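Side-chain contacts in alpha-rhamnosidase (Dictyoglomus thermophilum, PDB 6I60), which probably hydrolyses terminal non-reducing alpha-L-rhamnose residues in alpha-L-rhamnosides: residues A[528-531]-A[532-536]; A[748-752]-A[753-757]; A[875-879]-A[880-884]. All blocks are in the same frame, centred on the assembly; numbering follows the deposited sequence.

Contact 1 of 3, residues A[528-531]-A[532-536]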
loop_
_atom_site.group_PDB
_atom_site.type_symbol
_atom_site.label_atom_id
_atom_site.label_comp_id
_atom_site.label_asym_id
_atom_site.label_seq_id
_atom_site.Cartn_x
_atom_site.Cartn_y
_atom_site.Cartn_z
ATOM N N ARG A 528 2.861 7.183 -3.673
ATOM C CA ARG A 528 3.513 8.061 -4.638
ATOM C C ARG A 528 3.807 7.320 -5.935
ATOM O O ARG A 528 3.664 7.882 -7.029
ATOM C CB ARG A 528 4.796 8.636 -4.041
ATOM C CG ARG A 528 4.586 9.888 -3.208
ATOM C CD ARG A 528 5.862 10.284 -2.486
ATOM N NE ARG A 528 6.429 11.523 -3.013
ATOM C CZ ARG A 528 7.643 11.622 -3.546
ATOM N NH1 ARG A 528 8.427 10.554 -3.626
ATOM N NH2 ARG A 528 8.075 12.792 -3.999
ATOM N N LYS A 529 4.215 6.053 -5.834
ATOM C CA LYS A 529 4.415 5.241 -7.028
ATOM C C LYS A 529 3.089 4.933 -7.712
ATOM O O LYS A 529 3.003 4.947 -8.945
ATOM C CB LYS A 529 5.148 3.949 -6.664
ATOM C CG LYS A 529 5.353 2.995 -7.830
ATOM C CD LYS A 529 4.516 1.743 -7.666
ATOM C CE LYS A 529 4.828 0.722 -8.746
ATOM N NZ LYS A 529 3.593 0.053 -9.240
ATOM N N TYR A 530 2.044 4.653 -6.928
ATOM C CA TYR A 530 0.747 4.338 -7.517
ATOM C C TYR A 530 0.099 5.578 -8.119
ATOM O O TYR A 530 -0.588 5.491 -9.145
ATOM C CB TYR A 530 -0.173 3.708 -6.472
ATOM C CG TYR A 530 -1.453 3.155 -7.055
ATOM C CD1 TYR A 530 -1.424 2.220 -8.084
ATOM C CD2 TYR A 530 -2.693 3.573 -6.584
ATOM C CE1 TYR A 530 -2.595 1.711 -8.624
ATOM C CE2 TYR A 530 -3.868 3.070 -7.119
ATOM C CZ TYR A 530 -3.813 2.140 -8.138
ATOM O OH TYR A 530 -4.979 1.638 -8.673
ATOM N N LEU A 531 0.298 6.739 -7.489
ATOM C CA LEU A 531 -0.208 7.982 -8.062
ATOM C C LEU A 531 0.421 8.257 -9.419
ATOM O O LEU A 531 -0.232 8.824 -10.305
ATOM C CB LEU A 531 0.050 9.146 -7.106
ATOM C CG LEU A 531 -1.020 9.379 -6.038
ATOM C CD1 LEU A 531 -0.670 10.584 -5.177
ATOM C CD2 LEU A 531 -2.385 9.550 -6.686
ATOM N N ASN A 532 1.681 7.863 -9.603
ATOM C CA ASN A 532 2.294 7.961 -10.922
ATOM C C ASN A 532 1.634 7.001 -11.902
ATOM O O ASN A 532 1.468 7.329 -13.082
ATOM C CB ASN A 532 3.794 7.685 -10.829
ATOM C CG ASN A 532 4.571 8.863 -10.277
ATOM O OD1 ASN A 532 4.129 10.009 -10.356
ATOM N ND2 ASN A 532 5.739 8.584 -9.713
ATOM N N ASP A 533 1.261 5.804 -11.433
ATOM C CA ASP A 533 0.610 4.834 -12.308
ATOM C C ASP A 533 -0.714 5.372 -12.835
ATOM O O ASP A 533 -1.057 5.162 -14.004
ATOM C CB ASP A 533 0.391 3.516 -11.564
ATOM C CG ASP A 533 1.690 2.786 -11.274
ATOM O OD1 ASP A 533 2.743 3.213 -11.792
ATOM O OD2 ASP A 533 1.655 1.787 -10.524
ATOM N N ILE A 534 -1.471 6.066 -11.983
ATOM C CA ILE A 534 -2.705 6.699 -12.432
ATOM C C ILE A 534 -2.398 7.815 -13.421
ATOM O O ILE A 534 -3.122 8.010 -14.406
ATOM C CB ILE A 534 -3.504 7.212 -11.220
ATOM C CG1 ILE A 534 -3.876 6.045 -10.304
ATOM C CG2 ILE A 534 -4.745 7.965 -11.668
ATOM C CD1 ILE A 534 -3.739 6.361 -8.835
ATOM N N ARG A 535 -1.314 8.557 -13.184
ATOM C CA ARG A 535 -0.910 9.604 -14.116
ATOM C C ARG A 535 -0.486 9.015 -15.456
ATOM O O ARG A 535 -0.736 9.612 -16.511
ATOM C CB ARG A 535 0.221 10.431 -13.504
ATOM C CG ARG A 535 0.645 11.631 -14.332
ATOM C CD ARG A 535 2.128 11.913 -14.156
ATOM N NE ARG A 535 2.948 10.740 -14.449
ATOM C CZ ARG A 535 4.057 10.418 -13.789
ATOM N NH1 ARG A 535 4.480 11.185 -12.791
ATOM N NH2 ARG A 535 4.743 9.333 -14.125
ATOM N N ASP A 536 0.149 7.843 -15.437
ATOM C CA ASP A 536 0.590 7.181 -16.658
ATOM C C ASP A 536 -0.551 6.527 -17.425
ATOM O O ASP A 536 -0.336 6.069 -18.553
ATOM C CB ASP A 536 1.655 6.127 -16.334
ATOM C CG ASP A 536 3.048 6.722 -16.209
ATOM O OD1 ASP A 536 4.025 5.945 -16.138
ATOM O OD2 ASP A 536 3.168 7.966 -16.177
#
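Ile534 follows Tyr530 by four residues, one helical turn on, and packs its tip against the tyrosine ring. Its CB lies 3.8 Å from the carbonyl O of Leu531. With CG1 anti to its own carbonyl carbon (chi1 -61°), the longer branch turns back along the helix: CG1 passes the Tyr530 O, and CD1 ends over one face of the Tyr530 ring. That CH-pi contact puts CD1 4.1 Å from the ring centroid, 28° off the ring normal; CE2 of Tyr530 is 3.7 Å from CD1 of Ile534. The same methyl reaches CD2 of Leu531 at 4.1 Å, so a branched aliphatic chain suits a place between an aromatic and a leucine. The backbone bond from Ile534 N to Tyr530 O, 3.0 Å, belongs to the helical turn that brings the two residues to the same side.

Asp533 OD2 comes instead to the edge of the tyrosine ring, its carboxylate turned 84° from the ring plane. This oxygen also offers its syn lone pair to Lys529 NZ, 2.9 Å away, in an i to i+4 salt bridge. The ammonium is buried and further bound by the carbonyls of Gln220 and Ser492, while OD1 of Asp533 pairs with Arg226. Leu531 and Ile534 both touch Tyr565 of helix 564-576, whereas Lys529 meets Leu228 on strand 226-233, placing helix 524-535 between the two elements.

Contact 2 of 3, residues A[748-752]-A[753-757]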
loop_
_atom_site.group_PDB
_atom_site.type_symbol
_atom_site.label_atom_id
_atom_site.label_comp_id
_atom_site.label_asym_id
_atom_site.label_seq_id
_atom_site.Cartn_x
_atom_site.Cartn_y
_atom_site.Cartn_z
ATOM N N ASP A 748 -33.962 2.946 9.732
ATOM C CA ASP A 748 -33.620 1.858 8.824
ATOM C C ASP A 748 -32.543 0.960 9.417
ATOM O O ASP A 748 -32.496 -0.238 9.111
ATOM C CB ASP A 748 -33.166 2.420 7.479
ATOM C CG ASP A 748 -33.289 1.410 6.356
ATOM O OD1 ASP A 748 -34.271 1.488 5.587
ATOM O OD2 ASP A 748 -32.402 0.539 6.245
ATOM N N ILE A 749 -31.681 1.515 10.266
ATOM C CA ILE A 749 -30.634 0.721 10.900
ATOM C C ILE A 749 -31.192 -0.052 12.088
ATOM O O ILE A 749 -30.965 -1.260 12.225
ATOM C CB ILE A 749 -29.463 1.627 11.320
ATOM C CG1 ILE A 749 -28.665 2.083 10.097
ATOM C CG2 ILE A 749 -28.562 0.909 12.312
ATOM C CD1 ILE A 749 -27.636 3.152 10.413
ATOM N N ILE A 750 -31.937 0.629 12.958
ATOM C CA ILE A 750 -32.367 0.015 14.210
ATOM C C ILE A 750 -33.624 -0.821 14.004
ATOM O O ILE A 750 -33.681 -1.989 14.404
ATOM C CB ILE A 750 -32.577 1.094 15.286
ATOM C CG1 ILE A 750 -31.275 1.859 15.531
ATOM C CG2 ILE A 750 -33.085 0.467 16.574
ATOM C CD1 ILE A 750 -31.368 2.892 16.630
ATOM N N ILE A 751 -34.651 -0.243 13.384
ATOM C CA ILE A 751 -35.927 -0.941 13.253
ATOM C C ILE A 751 -35.887 -1.929 12.094
ATOM O O ILE A 751 -36.114 -3.131 12.272
ATOM C CB ILE A 751 -37.080 0.068 13.093
ATOM C CG1 ILE A 751 -37.054 1.097 14.223
ATOM C CG2 ILE A 751 -38.417 -0.653 13.064
ATOM C CD1 ILE A 751 -38.002 2.256 14.010
ATOM N N ARG A 752 -35.587 -1.438 10.889
ATOM C CA ARG A 752 -35.719 -2.272 9.699
ATOM C C ARG A 752 -34.639 -3.345 9.618
ATOM O O ARG A 752 -34.876 -4.413 9.042
ATOM C CB ARG A 752 -35.692 -1.401 8.442
ATOM C CG ARG A 752 -37.000 -0.665 8.166
ATOM C CD ARG A 752 -36.945 0.084 6.841
ATOM N NE ARG A 752 -38.115 0.934 6.633
ATOM C CZ ARG A 752 -39.165 0.594 5.890
ATOM N NH1 ARG A 752 -39.199 -0.585 5.284
ATOM N NH2 ARG A 752 -40.185 1.433 5.754
ATOM N N HIS A 753 -33.457 -3.094 10.181
ATOM C CA HIS A 753 -32.330 -3.999 10.009
ATOM C C HIS A 753 -31.715 -4.488 11.313
ATOM O O HIS A 753 -30.803 -5.322 11.268
ATOM C CB HIS A 753 -31.248 -3.333 9.150
ATOM C CG HIS A 753 -31.565 -3.327 7.689
ATOM N ND1 HIS A 753 -32.340 -2.350 7.100
ATOM C CD2 HIS A 753 -31.229 -4.186 6.699
ATOM C CE1 HIS A 753 -32.458 -2.605 5.809
ATOM N NE2 HIS A 753 -31.793 -3.713 5.540
ATOM N N ASP A 754 -32.183 -4.002 12.465
ATOM C CA ASP A 754 -31.729 -4.485 13.771
ATOM C C ASP A 754 -30.210 -4.365 13.910
ATOM O O ASP A 754 -29.508 -5.337 14.199
ATOM C CB ASP A 754 -32.194 -5.924 14.012
ATOM C CG ASP A 754 -32.020 -6.361 15.453
ATOM O OD1 ASP A 754 -32.342 -5.568 16.363
ATOM O OD2 ASP A 754 -31.558 -7.499 15.673
ATOM N N TYR A 755 -29.710 -3.148 13.689
ATOM C CA TYR A 755 -28.285 -2.827 13.795
ATOM C C TYR A 755 -27.448 -3.701 12.857
ATOM O O TYR A 755 -26.563 -4.447 13.277
ATOM C CB TYR A 755 -27.801 -2.956 15.243
ATOM C CG TYR A 755 -28.522 -2.056 16.217
ATOM C CD1 TYR A 755 -29.667 -2.484 16.869
ATOM C CD2 TYR A 755 -28.050 -0.779 16.491
ATOM C CE1 TYR A 755 -30.326 -1.667 17.764
ATOM C CE2 TYR A 755 -28.701 0.045 17.383
ATOM C CZ TYR A 755 -29.838 -0.403 18.018
ATOM O OH TYR A 755 -30.490 0.419 18.909
ATOM N N HIS A 756 -27.743 -3.592 11.565
ATOM C CA HIS A 756 -27.014 -4.333 10.549
ATOM C C HIS A 756 -26.792 -3.440 9.340
ATOM O O HIS A 756 -27.631 -2.602 9.004
ATOM C CB HIS A 756 -27.758 -5.609 10.135
ATOM C CG HIS A 756 -27.604 -6.742 11.103
ATOM N ND1 HIS A 756 -28.454 -6.929 12.171
ATOM C CD2 HIS A 756 -26.698 -7.747 11.163
ATOM C CE1 HIS A 756 -28.080 -8.001 12.847
ATOM N NE2 HIS A 756 -27.017 -8.516 12.256
ATOM N N LEU A 757 -25.646 -3.629 8.689
ATOM C CA LEU A 757 -25.307 -2.838 7.515
ATOM C C LEU A 757 -26.128 -3.284 6.312
ATOM O O LEU A 757 -26.248 -4.481 6.035
ATOM C CB LEU A 757 -23.816 -2.963 7.207
ATOM C CG LEU A 757 -22.847 -2.287 8.175
ATOM C CD1 LEU A 757 -21.420 -2.700 7.873
ATOM C CD2 LEU A 757 -22.994 -0.779 8.105
#
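Asp748 and His753 meet where helix 738-750 gives way to the loop leading to helix 761-773, in the six-hairpin glycosidase domain, a family built on an (alpha/alpha)6 barrel. Asp748 lays its carboxylate alongside the imidazole, the two planes 30° apart and the side chains pointing the same way. Its backbone O takes the bond from His753 ND1, 2.9 Å long with an N-H...O angle of 144°, and lies close to the ring plane. CG of His753 is anti to the carbonyl carbon (chi1 -77°), which lays the ring beside the helix end with ND1 toward that oxygen. Asp748 OD2 is also near, 3.0 Å from His753 ND1. A histidine suits this place because its ring nitrogen can reach back to a main-chain oxygen; a leucine here would probably leave Asp748 O without that donor and the carboxylate without its flat polar neighbour.

Ile749 next offers its O to Tyr755 N at 2.7 Å, drawing the chain back onto the helix end. That return is made by Asp754 and Tyr755, which both have positive phi, the left-handed conformation. The side chain of Ile749 faces inward onto Ile767 and Ile783 of neighbouring helices.

Ile750 lies over one face of the Tyr755 ring, its branches spread across it: CG1 is 3.7 Å from CE2 of Tyr755, CG2 lies by CE1, and CD1 extends to OH. Beta-branching thus lets one residue cover the phenol, which also has a cation-pi partner in Lys782. Arg752 touches His753 through its CB and sends its extended chain away. Beyond it, His756 ND1 donates back to the O of His753, 3.0 Å away and in the carbonyl plane.

Contact 3 of 3, residues A[875-879]-A[880-884]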
loop_
_atom_site.group_PDB
_atom_site.type_symbol
_atom_site.label_atom_id
_atom_site.label_comp_id
_atom_site.label_asym_id
_atom_site.label_seq_id
_atom_site.Cartn_x
_atom_site.Cartn_y
_atom_site.Cartn_z
ATOM N N TRP A 875 -7.051 5.155 26.969
ATOM C CA TRP A 875 -8.134 5.524 27.868
ATOM C C TRP A 875 -8.692 4.283 28.546
ATOM O O TRP A 875 -8.759 3.208 27.943
ATOM C CB TRP A 875 -9.251 6.284 27.135
ATOM C CG TRP A 875 -9.948 5.517 26.048
ATOM C CD1 TRP A 875 -9.683 5.569 24.711
ATOM C CD2 TRP A 875 -11.046 4.607 26.203
ATOM N NE1 TRP A 875 -10.538 4.741 24.026
ATOM C CE2 TRP A 875 -11.384 4.139 24.918
ATOM C CE3 TRP A 875 -11.770 4.139 27.305
ATOM C CZ2 TRP A 875 -12.415 3.224 24.703
ATOM C CZ3 TRP A 875 -12.791 3.230 27.091
ATOM C CH2 TRP A 875 -13.105 2.784 25.800
ATOM N N GLN A 876 -9.079 4.445 29.812
ATOM C CA GLN A 876 -9.711 3.400 30.604
ATOM C C GLN A 876 -10.998 3.950 31.198
ATOM O O GLN A 876 -11.052 5.113 31.611
ATOM C CB GLN A 876 -8.795 2.910 31.730
ATOM C CG GLN A 876 -7.890 1.755 31.352
ATOM C CD GLN A 876 -6.801 1.520 32.381
ATOM O OE1 GLN A 876 -5.609 1.572 32.066
ATOM N NE2 GLN A 876 -7.204 1.260 33.621
ATOM N N LYS A 877 -12.032 3.113 31.245
ATOM C CA LYS A 877 -13.345 3.513 31.741
ATOM C C LYS A 877 -13.757 2.571 32.864
ATOM O O LYS A 877 -13.985 1.379 32.630
ATOM C CB LYS A 877 -14.383 3.511 30.619
ATOM C CG LYS A 877 -15.730 4.099 31.019
ATOM C CD LYS A 877 -16.812 3.737 30.010
ATOM C CE LYS A 877 -18.191 4.164 30.490
ATOM N NZ LYS A 877 -18.692 3.300 31.597
ATOM N N THR A 878 -13.843 3.104 34.077
ATOM C CA THR A 878 -14.411 2.411 35.221
ATOM C C THR A 878 -15.678 3.137 35.664
ATOM O O THR A 878 -16.126 4.099 35.031
ATOM C CB THR A 878 -13.394 2.317 36.362
ATOM O OG1 THR A 878 -13.080 3.630 36.838
ATOM C CG2 THR A 878 -12.119 1.638 35.883
ATOM N N GLU A 879 -16.262 2.667 36.768
ATOM C CA GLU A 879 -17.489 3.279 37.264
ATOM C C GLU A 879 -17.257 4.673 37.829
ATOM O O GLU A 879 -18.198 5.473 37.876
ATOM C CB GLU A 879 -18.130 2.387 38.329
ATOM C CG GLU A 879 -19.235 1.488 37.799
ATOM C CD GLU A 879 -18.731 0.109 37.418
ATOM O OE1 GLU A 879 -19.495 -0.867 37.574
ATOM O OE2 GLU A 879 -17.572 0.003 36.961
ATOM N N ASN A 880 -16.033 4.987 38.247
ATOM C CA ASN A 880 -15.730 6.275 38.856
ATOM C C ASN A 880 -14.734 7.094 38.049
ATOM O O ASN A 880 -14.972 8.282 37.810
ATOM C CB ASN A 880 -15.207 6.069 40.288
ATOM C CG ASN A 880 -14.262 4.886 40.402
ATOM O OD1 ASN A 880 -14.211 4.029 39.519
ATOM N ND2 ASN A 880 -13.511 4.832 41.498
ATOM N N ILE A 881 -13.630 6.498 37.608
ATOM C CA ILE A 881 -12.540 7.228 36.968
ATOM C C ILE A 881 -12.515 6.902 35.482
ATOM O O ILE A 881 -12.592 5.729 35.095
ATOM C CB ILE A 881 -11.185 6.896 37.618
ATOM C CG1 ILE A 881 -11.286 6.981 39.141
ATOM C CG2 ILE A 881 -10.099 7.823 37.089
ATOM C CD1 ILE A 881 -10.787 5.753 39.856
ATOM N N PHE A 882 -12.397 7.935 34.652
ATOM C CA PHE A 882 -12.119 7.785 33.226
ATOM C C PHE A 882 -10.703 8.290 32.979
ATOM O O PHE A 882 -10.454 9.499 33.023
ATOM C CB PHE A 882 -13.132 8.543 32.371
ATOM C CG PHE A 882 -12.920 8.370 30.892
ATOM C CD1 PHE A 882 -13.183 7.154 30.278
ATOM C CD2 PHE A 882 -12.446 9.416 30.116
ATOM C CE1 PHE A 882 -12.983 6.987 28.919
ATOM C CE2 PHE A 882 -12.245 9.255 28.756
ATOM C CZ PHE A 882 -12.513 8.039 28.158
ATOM N N SER A 883 -9.779 7.368 32.730
ATOM C CA SER A 883 -8.382 7.715 32.525
ATOM C C SER A 883 -8.117 8.037 31.057
ATOM O O SER A 883 -8.847 7.613 30.159
ATOM C CB SER A 883 -7.469 6.575 32.982
ATOM O OG SER A 883 -7.591 6.343 34.374
ATOM N N MET A 884 -7.052 8.801 30.824
ATOM C CA MET A 884 -6.643 9.138 29.467
ATOM C C MET A 884 -5.180 9.551 29.474
ATOM O O MET A 884 -4.793 10.448 30.229
ATOM C CB MET A 884 -7.513 10.257 28.887
ATOM C CG MET A 884 -7.591 10.245 27.373
ATOM S SD MET A 884 -8.611 11.577 26.721
ATOM C CE MET A 884 -9.842 11.722 28.008
#
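Trp875 and Phe882 touch diagonally across the two strands, CE3 of Trp875 lying 3.5 Å from CE1 of Phe882. The rings are neither stacked nor edge-to-face: the centroid of the indole's six-membered ring is 5.8 Å from that of the phenyl, and the planes make 32°. Phe882 leans toward the first strand because its CG is anti to the backbone N (chi1 -178°), which also brings its ring edge, in plane, against CB of Lys877, 3.9 Å from CD1 of Phe882. Met884 adds its CG beside CB of Trp875; large apolar residues suit this buried face, while the lysine chain carries its amine away from the partner strand.

The next shell is the backbone. Gln876 and Ser883 form the hydrogen-bonded pair, with Ser883 N bound to Gln876 O at 2.8 Å and Gln876 N to Ser883 O at 3.2 Å; their short or polar side chains point to the other face. Nearer the turn, Thr878 N donates to Ile881 O, 3.1 Å away. OG1 of Thr878 lies 2.9 Å from OD1 of Asn880 and is also close to Ile881 O; its one proton may serve either, so threonine and asparagine suit the bend.

Farther out, Trp875 NE1 is bound to Ile834 O, which helps hold the rotation of the indole. Phe882 and Met884 pack onto strand 893-899 of another sheet. This is an antiparallel beta hairpin, strands 869-877 and 882-888, whose apolar face meets a second sheet as in a beta-sandwich, consistent with the C-terminal domain of this family.

Overall arrangement
The three contacts follow one another along the chain without touching. Contacts 1 and 2 both belong to the six-hairpin glycosidase domain, yet their centres are about 40 Å apart, one deep in the protein and the other at a peripheral loop. Contact 3, in the C-terminal domain, is nearer to contact 2 (centres about 30 Å apart, nearest atoms about 17 Å) than to contact 1 (centres about 46 Å). In contact 1 the Arg535 side chain is about 6 Å from a triethylene glycol, probably from the crystallisation liquor; a 2-(2-ethoxyethoxy)ethanol is more distant, about 14 Å from the Ile534 side chain. A pocket for that compound, Tyr656, Glu659 and Leu660, shares no residue with these contacts.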